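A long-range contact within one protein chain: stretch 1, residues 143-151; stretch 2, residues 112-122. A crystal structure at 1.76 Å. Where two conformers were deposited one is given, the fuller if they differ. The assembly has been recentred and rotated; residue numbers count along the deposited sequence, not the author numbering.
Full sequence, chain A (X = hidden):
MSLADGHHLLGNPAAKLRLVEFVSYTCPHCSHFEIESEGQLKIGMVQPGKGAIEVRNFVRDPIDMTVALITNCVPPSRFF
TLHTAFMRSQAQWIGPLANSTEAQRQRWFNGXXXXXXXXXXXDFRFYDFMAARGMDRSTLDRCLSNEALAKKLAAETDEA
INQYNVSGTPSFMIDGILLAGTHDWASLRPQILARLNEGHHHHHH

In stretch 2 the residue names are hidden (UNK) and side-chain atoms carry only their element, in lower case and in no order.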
# COMPACT_ATOMS: atom_id res chain seq x y z
N CYS A 143 -8.48 -15.20 -0.17
CA CYS A 143 -7.99 -13.84 -0.42
C CYS A 143 -7.15 -13.82 -1.72
O CYS A 143 -7.36 -12.96 -2.59
CB CYS A 143 -7.18 -13.25 0.76
SG CYS A 143 -8.11 -12.90 2.30
N LEU A 144 -6.20 -14.74 -1.83
CA LEU A 144 -5.32 -14.78 -3.01
C LEU A 144 -6.00 -15.17 -4.32
O LEU A 144 -5.42 -14.96 -5.40
CB LEU A 144 -4.15 -15.73 -2.79
CG LEU A 144 -3.19 -15.44 -1.64
CD1 LEU A 144 -2.15 -16.53 -1.63
CD2 LEU A 144 -2.57 -14.05 -1.73
N SER A 145 -7.18 -15.77 -4.24
CA SER A 145 -7.92 -16.17 -5.44
C SER A 145 -8.94 -15.12 -5.88
O SER A 145 -9.59 -15.27 -6.92
CB SER A 145 -8.61 -17.54 -5.24
OG SER A 145 -9.48 -17.53 -4.13
N ASN A 146 -9.06 -14.04 -5.10
CA ASN A 146 -10.03 -12.96 -5.39
C ASN A 146 -9.56 -12.09 -6.57
O ASN A 146 -9.11 -10.94 -6.41
CB ASN A 146 -10.32 -12.14 -4.12
CG ASN A 146 -11.57 -11.26 -4.25
OD1 ASN A 146 -12.13 -11.10 -5.33
ND2 ASN A 146 -11.99 -10.67 -3.14
N GLU A 147 -9.69 -12.65 -7.77
CA GLU A 147 -9.33 -11.99 -9.02
C GLU A 147 -10.20 -10.78 -9.32
O GLU A 147 -9.72 -9.82 -9.95
CB GLU A 147 -9.43 -12.99 -10.17
CG GLU A 147 -8.79 -12.53 -11.46
CD GLU A 147 -8.99 -13.54 -12.57
OE1 GLU A 147 -10.06 -14.20 -12.58
OE2 GLU A 147 -8.09 -13.67 -13.42
N ALA A 148 -11.45 -10.82 -8.87
CA ALA A 148 -12.38 -9.68 -9.01
C ALA A 148 -11.80 -8.46 -8.31
O ALA A 148 -11.78 -7.37 -8.87
CB ALA A 148 -13.76 -10.01 -8.44
N LEU A 149 -11.32 -8.67 -7.08
CA LEU A 149 -10.65 -7.62 -6.32
C LEU A 149 -9.35 -7.16 -6.99
O LEU A 149 -9.10 -5.95 -7.03
CB LEU A 149 -10.40 -8.04 -4.87
CG LEU A 149 -9.77 -6.97 -3.95
CD1 LEU A 149 -10.64 -5.71 -3.85
CD2 LEU A 149 -9.46 -7.55 -2.57
N ALA A 150 -8.55 -8.09 -7.50
CA ALA A 150 -7.33 -7.74 -8.22
C ALA A 150 -7.65 -6.80 -9.38
O ALA A 150 -6.94 -5.83 -9.61
CB ALA A 150 -6.66 -8.98 -8.76
N LYS A 151 -8.72 -7.09 -10.10
CA LYS A 151 -9.11 -6.24 -11.23
C LYS A 151 -9.50 -4.82 -10.79
O LYS A 151 -9.21 -3.85 -11.49
CB LYS A 151 -10.26 -6.88 -12.00
CG LYS A 151 -9.82 -8.09 -12.81
CD LYS A 151 -11.08 -8.81 -13.30
CE LYS A 151 -10.77 -9.97 -14.20
NZ LYS A 151 -12.03 -10.71 -14.48
N UNK A 112 -1.75 -17.75 -15.42
CA UNK A 112 -2.97 -17.05 -15.05
C UNK A 112 -2.73 -16.31 -13.75
O UNK A 112 -1.74 -16.59 -13.05
c UNK A 112 -4.15 -18.02 -14.82
c UNK A 112 -4.50 -18.77 -16.11
o UNK A 112 -3.80 -18.96 -13.80
N UNK A 113 -3.63 -15.39 -13.44
CA UNK A 113 -3.59 -14.67 -12.18
C UNK A 113 -3.45 -15.61 -10.97
O UNK A 113 -2.60 -15.38 -10.12
c UNK A 113 -4.33 -12.18 -10.16
c UNK A 113 -5.95 -13.92 -9.80
c UNK A 113 -4.53 -11.74 -8.85
c UNK A 113 -6.14 -13.49 -8.50
c UNK A 113 -5.45 -12.40 -8.03
c UNK A 113 -5.05 -13.27 -10.65
c UNK A 113 -4.83 -13.77 -12.04
N UNK A 114 -4.26 -16.66 -10.91
CA UNK A 114 -4.21 -17.61 -9.77
C UNK A 114 -2.86 -18.31 -9.60
O UNK A 114 -2.32 -18.37 -8.49
c UNK A 114 -5.35 -18.63 -9.87
N UNK A 115 -2.31 -18.82 -10.71
CA UNK A 115 -1.06 -19.56 -10.70
C UNK A 115 0.09 -18.67 -10.22
O UNK A 115 0.83 -19.06 -9.33
o UNK A 115 -1.89 -20.90 -12.55
c UNK A 115 0.47 -21.07 -12.04
c UNK A 115 -0.75 -20.15 -12.09
N UNK A 116 0.21 -17.47 -10.76
CA UNK A 116 1.28 -16.58 -10.39
C UNK A 116 1.16 -16.06 -8.96
O UNK A 116 2.13 -15.95 -8.29
n UNK A 116 0.61 -13.83 -13.84
n UNK A 116 1.59 -11.99 -14.77
c UNK A 116 0.49 -14.37 -11.40
c UNK A 116 0.75 -13.35 -12.48
n UNK A 116 0.85 -13.64 -16.08
c UNK A 116 1.00 -13.15 -14.90
c UNK A 116 1.47 -15.49 -11.43
N UNK A 117 -0.06 -15.78 -8.51
CA UNK A 117 -0.29 -15.27 -7.16
C UNK A 117 0.10 -16.31 -6.10
O UNK A 117 0.73 -15.99 -5.09
c UNK A 117 -1.76 -14.79 -7.00
o UNK A 117 -2.00 -13.72 -7.94
c UNK A 117 -2.04 -14.27 -5.60
N UNK A 118 -0.25 -17.57 -6.39
CA UNK A 118 0.11 -18.68 -5.52
C UNK A 118 1.63 -18.89 -5.48
O UNK A 118 2.17 -19.12 -4.40
n UNK A 118 -3.47 -22.36 -9.08
n UNK A 118 -1.52 -22.72 -7.93
c UNK A 118 -2.61 -21.46 -5.61
c UNK A 118 -0.61 -19.96 -5.96
n UNK A 118 -3.29 -21.65 -6.90
c UNK A 118 -2.05 -20.04 -5.46
c UNK A 118 -2.76 -22.24 -7.96
N UNK A 119 2.30 -18.77 -6.63
CA UNK A 119 3.77 -18.92 -6.73
C UNK A 119 4.48 -17.84 -5.93
O UNK A 119 5.44 -18.11 -5.19
c UNK A 119 4.22 -18.87 -8.19
N UNK A 120 3.98 -16.61 -6.06
CA UNK A 120 4.54 -15.49 -5.33
C UNK A 120 4.35 -15.66 -3.82
O UNK A 120 5.29 -15.45 -3.03
c UNK A 120 4.43 -13.85 -7.22
c UNK A 120 3.67 -12.66 -7.90
c UNK A 120 3.93 -14.16 -5.81
c UNK A 120 4.29 -13.01 -4.87
N UNK A 121 3.13 -16.00 -3.42
CA UNK A 121 2.82 -16.17 -1.99
C UNK A 121 3.72 -17.26 -1.39
O UNK A 121 4.15 -17.16 -0.24
c UNK A 121 1.39 -16.49 -1.80
N UNK A 122 3.99 -18.29 -2.19
CA UNK A 122 4.91 -19.34 -1.78
C UNK A 122 6.35 -18.84 -1.64
O UNK A 122 6.97 -18.97 -0.56
c UNK A 122 4.85 -20.52 -2.75
o UNK A 122 5.62 -21.60 -2.24
O HOH W 1 -5.80 -14.13 -15.78

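Position 112 carries one carbon bearing one oxygen and one carbon, a fork at CB that fits threonine, and it touches nothing on stretch 1. As Thr 112 it holds the N-cap position, and its carbonyl O accepts from N of position 116 at 3.1 Å.

Position 113 has one carbon followed by a closed ring of six carbons with no heteroatom, which is phenylalanine. Its CA-to-CB bond points toward stretch 1, and Phe 113 CE1 lies 3.5 Å from Ala 150 CB, while Phe 113 CE2 lies 3.5 Å from Leu 144 O. Ser 145 C sits at the ring edge, near its plane. Phe 113 CB is 3.5 Å from Glu 147 OE2.

Position 114 shows a single carbon, hence Ala 114; its CA is 5.9 Å from Ser 145 CA, yet no atom pair comes within contact range.

Position 115 repeats the one-carbon fork to oxygen and carbon: Thr 115, out of reach of stretch 1. Its OG1 lies 3.0 Å from Thr 112 OG1, a hydrogen bond in which either could donate.

Position 116 has three carbons, a nitrogen, then a carbon with two more nitrogens, the guanidinium chain of arginine. Arg 116 is also out of reach.

Position 117 again forks to one oxygen and one carbon, and it points toward stretch 1. In Thr 117 the two arms are separated: CG2 lies 3.5 Å from Leu 144 O and 3.8 Å from Leu 144 CB, whereas OG1 donates to Phe 113 O at 2.8 Å, within its own helix.

Position 118 bears a second guanidinium chain, Arg 118, whose side chain approaches stretch 1 no nearer than 5.2 Å. Position 119 has one carbon, Ala 119, and is out of reach.

Position 120 has four carbons forked at the first, one arm two carbons long: Ile 120, buried but not against stretch 1. Position 121 has one carbon, pointing toward stretch 1; Ala 121 CB meets Leu 144 CD1 at 3.5 Å. Position 122 ends in one carbon and one oxygen, Ser 122, out of reach.

The contact works through one helical face. Phe 113, Thr 117 and Ala 121 recur every four residues, so their side chains line up toward stretch 1. Leu 144 meets all three, and Phe 113 extends the contact to Ala 150. No direct hydrogen bond crosses; water 1 bridges weakly, accepting from Phe 113 N at 3.4 Å and donating to Glu 147 OE2 at 3.3 Å. Packing therefore dominates the 357 Å² buried.

Stretch 2, residues 112-122: TFATRTRAIAS
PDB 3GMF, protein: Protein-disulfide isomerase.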